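Local coordinates for glycosyl hydrolase, family 38 (Enterococcus faecalis, PDB 5KBP), which probably hydrolyses alpha-mannosidic linkages in carbohydrates, as an alpha-mannosidase of glycoside hydrolase family 38, at residues K558-E563 with Y604-T609; F644-M649 with H672-L677; V748-C753 with F776-S781. All coordinates share one frame; numbering follows the deposited sequence.

Contact 1 of 3, residues K558-E563 with Y604-T609; sequences KLLTFE and YQIKQT. With SO4 (sulfate ion), chain K.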
loop_
_atom_site.group_PDB
_atom_site.type_symbol
_atom_site.label_atom_id
_atom_site.label_comp_id
_atom_site.label_asym_id
_atom_site.label_seq_id
_atom_site.Cartn_x
_atom_site.Cartn_y
_atom_site.Cartn_z
ATOM N N LYS A 558 4.426 -18.458 -39.515
ATOM C CA LYS A 558 5.193 -17.432 -38.809
ATOM C C LYS A 558 4.438 -16.852 -37.616
ATOM O O LYS A 558 4.683 -15.709 -37.215
ATOM C CB LYS A 558 5.629 -16.311 -39.759
ATOM C CG LYS A 558 6.500 -16.791 -40.909
ATOM C CD LYS A 558 6.862 -15.651 -41.842
ATOM C CE LYS A 558 7.723 -16.142 -42.989
ATOM N NZ LYS A 558 8.091 -15.054 -43.934
ATOM N N LEU A 559 3.529 -17.623 -37.031
ATOM C CA LEU A 559 2.805 -17.175 -35.852
ATOM C C LEU A 559 3.687 -17.281 -34.613
ATOM O O LEU A 559 4.626 -18.080 -34.559
ATOM C CB LEU A 559 1.531 -17.997 -35.666
ATOM C CG LEU A 559 0.509 -17.917 -36.804
ATOM C CD1 LEU A 559 -0.636 -18.891 -36.573
ATOM C CD2 LEU A 559 -0.014 -16.497 -36.943
ATOM N N LEU A 560 3.369 -16.458 -33.611
ATOM C CA LEU A 560 4.120 -16.394 -32.356
ATOM C C LEU A 560 5.572 -15.983 -32.606
ATOM O O LEU A 560 6.518 -16.647 -32.178
ATOM C CB LEU A 560 4.043 -17.723 -31.595
ATOM C CG LEU A 560 4.418 -17.709 -30.110
ATOM C CD1 LEU A 560 3.371 -16.955 -29.306
ATOM C CD2 LEU A 560 4.603 -19.125 -29.581
ATOM N N THR A 561 5.741 -14.872 -33.318
ATOM C CA THR A 561 7.050 -14.278 -33.556
ATOM C C THR A 561 7.214 -13.064 -32.652
ATOM O O THR A 561 6.322 -12.211 -32.584
ATOM C CB THR A 561 7.216 -13.876 -35.023
ATOM O OG1 THR A 561 7.208 -15.050 -35.846
ATOM C CG2 THR A 561 8.526 -13.128 -35.231
ATOM N N PHE A 562 8.346 -12.990 -31.960
ATOM C CA PHE A 562 8.609 -11.924 -31.005
ATOM C C PHE A 562 9.456 -10.831 -31.644
ATOM O O PHE A 562 10.362 -11.112 -32.435
ATOM C CB PHE A 562 9.300 -12.475 -29.756
ATOM C CG PHE A 562 8.462 -13.459 -28.993
ATOM C CD1 PHE A 562 7.458 -13.020 -28.146
ATOM C CD2 PHE A 562 8.668 -14.821 -29.131
ATOM C CE1 PHE A 562 6.679 -13.923 -27.446
ATOM C CE2 PHE A 562 7.893 -15.728 -28.433
ATOM C CZ PHE A 562 6.897 -15.278 -27.590
ATOM N N GLU A 563 9.152 -9.583 -31.293
ATOM C CA GLU A 563 9.806 -8.420 -31.875
ATOM C C GLU A 563 10.081 -7.404 -30.779
ATOM O O GLU A 563 9.166 -7.018 -30.045
ATOM C CB GLU A 563 8.936 -7.791 -32.969
ATOM C CG GLU A 563 9.506 -6.521 -33.576
ATOM C CD GLU A 563 8.442 -5.670 -34.239
ATOM O OE1 GLU A 563 7.731 -4.938 -33.520
ATOM O OE2 GLU A 563 8.308 -5.742 -35.479
ATOM N N TYR A 604 4.223 -27.771 -25.181
ATOM C CA TYR A 604 5.604 -27.629 -25.620
ATOM C C TYR A 604 6.229 -26.399 -24.979
ATOM O O TYR A 604 5.556 -25.381 -24.779
ATOM C CB TYR A 604 5.694 -27.500 -27.145
ATOM C CG TYR A 604 5.696 -28.813 -27.892
ATOM C CD1 TYR A 604 4.523 -29.529 -28.081
ATOM C CD2 TYR A 604 6.870 -29.327 -28.424
ATOM C CE1 TYR A 604 4.522 -30.726 -28.769
ATOM C CE2 TYR A 604 6.878 -30.524 -29.115
ATOM C CZ TYR A 604 5.700 -31.217 -29.284
ATOM O OH TYR A 604 5.697 -32.407 -29.971
ATOM N N GLN A 605 7.517 -26.495 -24.666
ATOM C CA GLN A 605 8.292 -25.358 -24.190
ATOM C C GLN A 605 9.167 -24.850 -25.325
ATOM O O GLN A 605 9.904 -25.627 -25.943
ATOM C CB GLN A 605 9.159 -25.737 -22.989
ATOM C CG GLN A 605 9.860 -24.551 -22.343
ATOM C CD GLN A 605 11.077 -24.954 -21.536
ATOM O OE1 GLN A 605 11.996 -25.589 -22.054
ATOM N NE2 GLN A 605 11.092 -24.585 -20.260
ATOM N N ILE A 606 9.079 -23.554 -25.604
ATOM C CA ILE A 606 9.880 -22.910 -26.639
ATOM C C ILE A 606 10.799 -21.905 -25.959
ATOM O O ILE A 606 10.326 -20.949 -25.334
ATOM C CB ILE A 606 9.006 -22.222 -27.698
ATOM C CG1 ILE A 606 8.041 -23.227 -28.328
ATOM C CG2 ILE A 606 9.879 -21.579 -28.764
ATOM C CD1 ILE A 606 7.081 -22.611 -29.321
ATOM N N LYS A 607 12.106 -22.122 -26.081
ATOM C CA LYS A 607 13.111 -21.245 -25.498
ATOM C C LYS A 607 13.864 -20.521 -26.605
ATOM O O LYS A 607 14.413 -21.158 -27.511
ATOM C CB LYS A 607 14.091 -22.029 -24.624
ATOM C CG LYS A 607 13.620 -22.249 -23.197
ATOM C CD LYS A 607 14.721 -22.875 -22.358
ATOM C CE LYS A 607 14.325 -22.973 -20.896
ATOM N NZ LYS A 607 15.433 -23.528 -20.071
ATOM N N GLN A 608 13.891 -19.193 -26.524
ATOM C CA GLN A 608 14.620 -18.355 -27.466
ATOM C C GLN A 608 15.425 -17.324 -26.689
ATOM O O GLN A 608 14.883 -16.639 -25.816
ATOM C CB GLN A 608 13.668 -17.655 -28.441
ATOM C CG GLN A 608 12.917 -18.594 -29.369
ATOM C CD GLN A 608 11.514 -18.108 -29.669
ATOM O OE1 GLN A 608 10.863 -17.502 -28.819
ATOM N NE2 GLN A 608 11.042 -18.368 -30.883
ATOM N N THR A 609 16.713 -17.226 -27.001
ATOM C CA THR A 609 17.596 -16.223 -26.421
ATOM C C THR A 609 18.002 -15.238 -27.508
ATOM O O THR A 609 18.491 -15.643 -28.568
ATOM C CB THR A 609 18.837 -16.866 -25.795
ATOM O OG1 THR A 609 18.459 -17.609 -24.631
ATOM C CG2 THR A 609 19.852 -15.802 -25.400
HETATM S S SO4 K . 7.696 -17.115 -46.894
HETATM O O1 SO4 K . 6.471 -17.458 -46.178
HETATM O O2 SO4 K . 8.822 -17.835 -46.306
HETATM O O3 SO4 K . 7.559 -17.491 -48.298
HETATM O O4 SO4 K . 7.931 -15.678 -46.796
#
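F562 and Q608 meet in the interface between two sheets. Q608 OE1 lies 3.5 Å from both F562 CD2 and F562 CE2, approaching the ring obliquely, and the amide and ring planes are 89° apart. The Q608 chain reaches this position through a bend at chi2 (145°), between its preferred staggered values. No polar partner for the buried OE1 appears in the model, whereas NE2 makes a weak hydrogen bond to the carbonyl of N542. One step away, L560 CD2 and I606 CD1 touch at 4.3 Å, a loose methyl-to-methyl approach. With only 113 Å² buried and no hydrogen bond between the segments, the contact is slight.

Behind this shell the backbone of 558-563 is shaped by two G1 beta bulges: K558 and L559 both face L545, and L560 and T561 both face L677. Both K558 and L560 have positive phi, as the first position of such a bulge usually does. T561 OG1 donates to K558 O at 2.9 Å, from above the carbonyl plane, bridging the two bulges. Farther out, the extended K558 chain carries NZ to sulfate O4 at 2.9 Å; the ion probably comes from the crystallisation liquor.

Strand 555-566 pairs with 545-549 and 672-679 in one antiparallel sheet, strand 601-613 with 591-597 and 641-653 in the facing one: the contact packs side chains between two layers of a beta sandwich.

Contact 2 of 3, residues F644-M649 with H672-L677; sequences FEITTM and HRLRVL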
loop_
_atom_site.group_PDB
_atom_site.type_symbol
_atom_site.label_atom_id
_atom_site.label_comp_id
_atom_site.label_asym_id
_atom_site.label_seq_id
_atom_site.Cartn_x
_atom_site.Cartn_y
_atom_site.Cartn_z
ATOM N N PHE A 644 18.795 -11.956 -23.495
ATOM C CA PHE A 644 17.387 -11.802 -23.133
ATOM C C PHE A 644 16.665 -13.065 -23.596
ATOM O O PHE A 644 16.412 -13.232 -24.792
ATOM C CB PHE A 644 16.794 -10.550 -23.764
ATOM C CG PHE A 644 15.342 -10.330 -23.441
ATOM C CD1 PHE A 644 14.969 -9.675 -22.279
ATOM C CD2 PHE A 644 14.351 -10.764 -24.307
ATOM C CE1 PHE A 644 13.635 -9.466 -21.980
ATOM C CE2 PHE A 644 13.015 -10.559 -24.014
ATOM C CZ PHE A 644 12.658 -9.908 -22.850
ATOM N N GLU A 645 16.339 -13.942 -22.649
ATOM C CA GLU A 645 15.743 -15.233 -22.964
ATOM C C GLU A 645 14.222 -15.153 -22.910
ATOM O O GLU A 645 13.649 -14.506 -22.028
ATOM C CB GLU A 645 16.250 -16.307 -21.999
ATOM C CG GLU A 645 15.834 -17.724 -22.364
ATOM C CD GLU A 645 16.572 -18.775 -21.558
ATOM O OE1 GLU A 645 17.491 -18.406 -20.797
ATOM O OE2 GLU A 645 16.235 -19.971 -21.686
ATOM N N ILE A 646 13.572 -15.817 -23.863
ATOM C CA ILE A 646 12.119 -15.850 -23.968
ATOM C C ILE A 646 11.677 -17.305 -23.908
ATOM O O ILE A 646 12.131 -18.130 -24.711
ATOM C CB ILE A 646 11.624 -15.181 -25.260
ATOM C CG1 ILE A 646 12.207 -13.773 -25.396
ATOM C CG2 ILE A 646 10.105 -15.126 -25.282
ATOM C CD1 ILE A 646 11.799 -13.066 -26.670
ATOM N N THR A 647 10.796 -17.622 -22.961
ATOM C CA THR A 647 10.284 -18.975 -22.772
ATOM C C THR A 647 8.766 -18.947 -22.886
ATOM O O THR A 647 8.094 -18.282 -22.091
ATOM C CB THR A 647 10.711 -19.548 -21.418
ATOM O OG1 THR A 647 12.140 -19.523 -21.315
ATOM C CG2 THR A 647 10.225 -20.984 -21.270
ATOM N N THR A 648 8.233 -19.673 -23.865
ATOM C CA THR A 648 6.801 -19.725 -24.124
ATOM C C THR A 648 6.317 -21.164 -24.012
ATOM O O THR A 648 6.944 -22.078 -24.558
ATOM C CB THR A 648 6.469 -19.167 -25.513
ATOM O OG1 THR A 648 6.999 -17.843 -25.639
ATOM C CG2 THR A 648 4.962 -19.122 -25.725
ATOM N N MET A 649 5.208 -21.358 -23.302
ATOM C CA MET A 649 4.574 -22.665 -23.167
ATOM C C MET A 649 3.338 -22.693 -24.060
ATOM O O MET A 649 2.350 -22.005 -23.784
ATOM C CB MET A 649 4.206 -22.946 -21.711
ATOM C CG MET A 649 5.396 -23.166 -20.792
ATOM S SD MET A 649 6.267 -24.710 -21.121
ATOM C CE MET A 649 5.006 -25.914 -20.705
ATOM N N HIS A 672 12.610 -0.066 -24.028
ATOM C CA HIS A 672 12.276 -0.944 -25.139
ATOM C C HIS A 672 10.830 -1.401 -25.018
ATOM O O HIS A 672 10.171 -1.201 -23.995
ATOM C CB HIS A 672 13.212 -2.154 -25.197
ATOM C CG HIS A 672 12.959 -3.161 -24.119
ATOM N ND1 HIS A 672 12.741 -4.497 -24.384
ATOM C CD2 HIS A 672 12.882 -3.026 -22.775
ATOM C CE1 HIS A 672 12.543 -5.141 -23.248
ATOM N NE2 HIS A 672 12.623 -4.272 -22.258
ATOM N N ARG A 673 10.345 -2.030 -26.089
ATOM C CA ARG A 673 8.999 -2.585 -26.144
ATOM C C ARG A 673 9.061 -3.945 -26.818
ATOM O O ARG A 673 9.629 -4.074 -27.907
ATOM C CB ARG A 673 8.044 -1.661 -26.909
ATOM C CG ARG A 673 6.627 -2.206 -27.038
ATOM C CD ARG A 673 5.856 -1.497 -28.136
ATOM N NE ARG A 673 6.497 -1.671 -29.435
ATOM C CZ ARG A 673 6.053 -1.137 -30.568
ATOM N NH1 ARG A 673 6.705 -1.351 -31.703
ATOM N NH2 ARG A 673 4.959 -0.388 -30.568
ATOM N N LEU A 674 8.484 -4.956 -26.170
ATOM C CA LEU A 674 8.457 -6.318 -26.688
ATOM C C LEU A 674 7.032 -6.688 -27.073
ATOM O O LEU A 674 6.103 -6.512 -26.276
ATOM C CB LEU A 674 8.994 -7.308 -25.655
ATOM C CG LEU A 674 8.977 -8.779 -26.076
ATOM C CD1 LEU A 674 9.997 -9.041 -27.176
ATOM C CD2 LEU A 674 9.219 -9.682 -24.878
ATOM N N ARG A 675 6.863 -7.200 -28.291
ATOM C CA ARG A 675 5.559 -7.599 -28.795
ATOM C C ARG A 675 5.640 -9.011 -29.360
ATOM O O ARG A 675 6.725 -9.544 -29.613
ATOM C CB ARG A 675 5.050 -6.641 -29.884
ATOM C CG ARG A 675 5.405 -5.181 -29.661
ATOM C CD ARG A 675 5.593 -4.469 -30.991
ATOM N NE ARG A 675 4.329 -4.040 -31.584
ATOM C CZ ARG A 675 4.198 -3.648 -32.848
ATOM N NH1 ARG A 675 5.250 -3.645 -33.656
ATOM N NH2 ARG A 675 3.015 -3.268 -33.308
ATOM N N VAL A 676 4.469 -9.612 -29.555
ATOM C CA VAL A 676 4.333 -10.909 -30.206
ATOM C C VAL A 676 3.488 -10.720 -31.458
ATOM O O VAL A 676 2.493 -9.986 -31.443
ATOM C CB VAL A 676 3.717 -11.964 -29.260
ATOM C CG1 VAL A 676 2.373 -11.495 -28.717
ATOM C CG2 VAL A 676 3.585 -13.308 -29.964
ATOM N N LEU A 677 3.896 -11.365 -32.547
ATOM C CA LEU A 677 3.311 -11.139 -33.861
ATOM C C LEU A 677 2.490 -12.344 -34.298
ATOM O O LEU A 677 2.858 -13.493 -34.028
ATOM C CB LEU A 677 4.400 -10.846 -34.899
ATOM C CG LEU A 677 4.819 -9.388 -35.125
ATOM C CD1 LEU A 677 5.116 -8.671 -33.815
ATOM C CD2 LEU A 677 6.023 -9.323 -36.054
#
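The F644 ring meets L674 with its edge: L674 CD2 sits near the ring plane, 4.0 Å from F644 CE2 and equally close to CZ. The two side chains come from opposite directions, and with CG opposite the backbone N (chi1 180°) the F644 ring reaches L674 with its CE2-CZ edge. On the far side of strand 672-679, away from F644, two other flat groups overlap. R675 CD lies over one face of the R673 guanidinium, displaced from its centre toward the periphery, and R673 NH2 lies over a face of the R675 guanidinium.

L674 uses both of its branches. While CD2 takes the phenyl edge, CD1 approaches I646 CD1 at 4.4 Å, so the leucine end spans two residues of the facing strand that lie on the same side of it. The nearest CA pair, I646 and L674, is 10.6 Å apart, a separation suited to packed sheets and too wide for backbone pairing.

Several polar side chains of 672-677 have partners outside the two segments. R675 forms salt bridges to E563 and E739, R673 makes a cation-pi contact with F574, and H672 is hydrogen-bonded through ND1 to D564 and through NE2 to N667. Since no hydrogen bond crosses between the segments and the touching atoms are all carbon, the contact is purely apolar: dispersion and the exclusion of water probably account for it.

Contact 3 of 3, residues V748-C753 with F776-S781; sequences VTLIRC and FKYGLS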
loop_
_atom_site.group_PDB
_atom_site.type_symbol
_atom_site.label_atom_id
_atom_site.label_comp_id
_atom_site.label_asym_id
_atom_site.label_seq_id
_atom_site.Cartn_x
_atom_site.Cartn_y
_atom_site.Cartn_z
ATOM N N VAL A 748 0.512 -7.932 -30.677
ATOM C CA VAL A 748 0.090 -7.672 -29.306
ATOM C C VAL A 748 1.312 -7.259 -28.500
ATOM O O VAL A 748 2.314 -7.984 -28.459
ATOM C CB VAL A 748 -0.591 -8.902 -28.684
ATOM C CG1 VAL A 748 -0.896 -8.649 -27.215
ATOM C CG2 VAL A 748 -1.863 -9.251 -29.446
ATOM N N THR A 749 1.234 -6.093 -27.862
ATOM C CA THR A 749 2.337 -5.592 -27.054
ATOM C C THR A 749 2.360 -6.314 -25.714
ATOM O O THR A 749 1.364 -6.312 -24.983
ATOM C CB THR A 749 2.210 -4.086 -26.844
ATOM O OG1 THR A 749 2.225 -3.424 -28.113
ATOM C CG2 THR A 749 3.361 -3.571 -25.989
ATOM N N LEU A 750 3.498 -6.923 -25.391
ATOM C CA LEU A 750 3.640 -7.640 -24.131
ATOM C C LEU A 750 4.089 -6.722 -22.999
ATOM O O LEU A 750 3.509 -6.746 -21.909
ATOM C CB LEU A 750 4.629 -8.798 -24.297
ATOM C CG LEU A 750 4.275 -9.846 -25.354
ATOM C CD1 LEU A 750 5.336 -10.933 -25.402
ATOM C CD2 LEU A 750 2.903 -10.441 -25.082
ATOM N N ILE A 751 5.110 -5.905 -23.243
ATOM C CA ILE A 751 5.683 -5.060 -22.202
ATOM C C ILE A 751 6.365 -3.879 -22.878
ATOM O O ILE A 751 6.982 -4.022 -23.937
ATOM C CB ILE A 751 6.655 -5.869 -21.306
ATOM C CG1 ILE A 751 7.107 -5.049 -20.097
ATOM C CG2 ILE A 751 7.858 -6.361 -22.103
ATOM C CD1 ILE A 751 7.944 -5.843 -19.112
ATOM N N ARG A 752 6.225 -2.701 -22.271
ATOM C CA ARG A 752 6.841 -1.482 -22.785
ATOM C C ARG A 752 7.496 -0.753 -21.625
ATOM O O ARG A 752 6.841 -0.482 -20.613
ATOM C CB ARG A 752 5.813 -0.585 -23.480
ATOM C CG ARG A 752 6.426 0.582 -24.235
ATOM C CD ARG A 752 5.385 1.342 -25.041
ATOM N NE ARG A 752 4.479 2.107 -24.190
ATOM C CZ ARG A 752 4.699 3.361 -23.811
ATOM N NH1 ARG A 752 3.825 3.988 -23.036
ATOM N NH2 ARG A 752 5.796 3.989 -24.207
ATOM N N CYS A 753 8.779 -0.431 -21.774
ATOM C CA CYS A 753 9.600 0.073 -20.681
ATOM C C CYS A 753 10.122 1.461 -21.027
ATOM O O CYS A 753 10.791 1.640 -22.050
ATOM C CB CYS A 753 10.759 -0.884 -20.402
ATOM S SG CYS A 753 10.272 -2.631 -20.361
ATOM N N PHE A 776 3.145 -13.507 -19.344
ATOM C CA PHE A 776 2.084 -13.004 -20.208
ATOM C C PHE A 776 1.242 -14.175 -20.694
ATOM O O PHE A 776 1.768 -15.111 -21.308
ATOM C CB PHE A 776 2.665 -12.229 -21.390
ATOM C CG PHE A 776 3.728 -11.243 -21.002
ATOM C CD1 PHE A 776 3.389 -10.030 -20.430
ATOM C CD2 PHE A 776 5.067 -11.531 -21.206
ATOM C CE1 PHE A 776 4.367 -9.122 -20.065
ATOM C CE2 PHE A 776 6.049 -10.627 -20.848
ATOM C CZ PHE A 776 5.698 -9.420 -20.276
ATOM N N LYS A 777 -0.059 -14.121 -20.420
ATOM C CA LYS A 777 -0.998 -15.165 -20.811
ATOM C C LYS A 777 -1.839 -14.667 -21.978
ATOM O O LYS A 777 -2.501 -13.629 -21.875
ATOM C CB LYS A 777 -1.890 -15.569 -19.637
ATOM C CG LYS A 777 -1.143 -16.225 -18.488
ATOM C CD LYS A 777 -2.097 -16.657 -17.386
ATOM C CE LYS A 777 -1.352 -17.321 -16.241
ATOM N NZ LYS A 777 -2.271 -17.751 -15.152
ATOM N N TYR A 778 -1.814 -15.410 -23.080
ATOM C CA TYR A 778 -2.562 -15.062 -24.280
ATOM C C TYR A 778 -2.805 -16.346 -25.069
ATOM O O TYR A 778 -2.303 -17.416 -24.715
ATOM C CB TYR A 778 -1.824 -13.999 -25.102
ATOM C CG TYR A 778 -0.397 -14.351 -25.474
ATOM C CD1 TYR A 778 0.625 -14.287 -24.533
ATOM C CD2 TYR A 778 -0.069 -14.722 -26.769
ATOM C CE1 TYR A 778 1.928 -14.602 -24.869
ATOM C CE2 TYR A 778 1.234 -15.037 -27.115
ATOM C CZ TYR A 778 2.228 -14.975 -26.161
ATOM O OH TYR A 778 3.526 -15.286 -26.497
ATOM N N GLY A 779 -3.589 -16.237 -26.139
ATOM C CA GLY A 779 -3.935 -17.425 -26.897
ATOM C C GLY A 779 -4.447 -17.106 -28.283
ATOM O O GLY A 779 -4.666 -15.948 -28.646
ATOM N N LEU A 780 -4.649 -18.174 -29.053
ATOM C CA LEU A 780 -5.045 -18.091 -30.451
ATOM C C LEU A 780 -6.270 -18.962 -30.683
ATOM O O LEU A 780 -6.407 -20.029 -30.076
ATOM C CB LEU A 780 -3.888 -18.531 -31.368
ATOM C CG LEU A 780 -4.036 -18.575 -32.892
ATOM C CD1 LEU A 780 -2.689 -18.309 -33.546
ATOM C CD2 LEU A 780 -4.582 -19.922 -33.355
ATOM N N SER A 781 -7.152 -18.507 -31.569
ATOM C CA SER A 781 -8.351 -19.259 -31.915
ATOM C C SER A 781 -8.707 -18.978 -33.367
ATOM O O SER A 781 -8.817 -17.814 -33.765
ATOM C CB SER A 781 -9.521 -18.893 -30.997
ATOM O OG SER A 781 -10.672 -19.653 -31.317
#
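F776 opens its segment by turning one face of its ring to L750. L750 CB stands 4.0 Å from the centroid of the F776 ring and 2° off the ring normal, an almost perfectly centred CH-pi contact. The ring also touches the backbone: F776 CE1 lies 3.1 Å from L750 O, a close C-H...O approach rather than a conventional hydrogen bond. F776 CZ lies 3.8 Å from I751 CB, and the I751 and F776 side chains cross at about a right angle. Nearer the backbone, L750 CD2 reaches F776 CB at 4.1 Å. F776 has its CG anti to the carbonyl carbon (chi1 -47°), which turns the ring toward L750 and I751.

K777, next in the chain, points away to the exposed side, in the usual alternation of a strand. Y778 returns to the interior, where its CE1 meets L750 CD2 at 4.3 Å, the methyl approaching the ring obliquely; the hydroxyl is hydrogen-bonded to T663, and the ring meets F661. Past G779, L780 packs on F661 and on L559 of the other sheet, beyond the span of 748-753.

The two strand segments run 164° apart in direction, with axes 9.1 Å from each other at closest approach. L750 and I751 both face L674 in a classic beta bulge, which accounts for two consecutive residues turning toward F776. Antiparallel sheets packed face to face, with no hydrogen bond between these two segments, are the mark of a beta sandwich, consistent with the galactose-mutarotase-like C-terminal region of family 38 enzymes.

Followed from the N terminus, the three contacts come in series, with no nesting or crossing. Contact 1 closes a loop of 40 intervening residues, while contacts 2 and 3 each close one of 22. Strands 555-566, 672-679 and 745-753 are successive neighbours in one sheet; 601-613 and 641-653 are neighbours in the other, which also holds 772-783. Each contact therefore joins the same two sheets, and the chain changes sheet within every loop. Centres lie 7 Å apart for contacts 1 and 2, and 9 Å for contacts 2 and 3. F562 of contact 1 packs against T648 of contact 2 and L750 of contact 3, making the interior continuous.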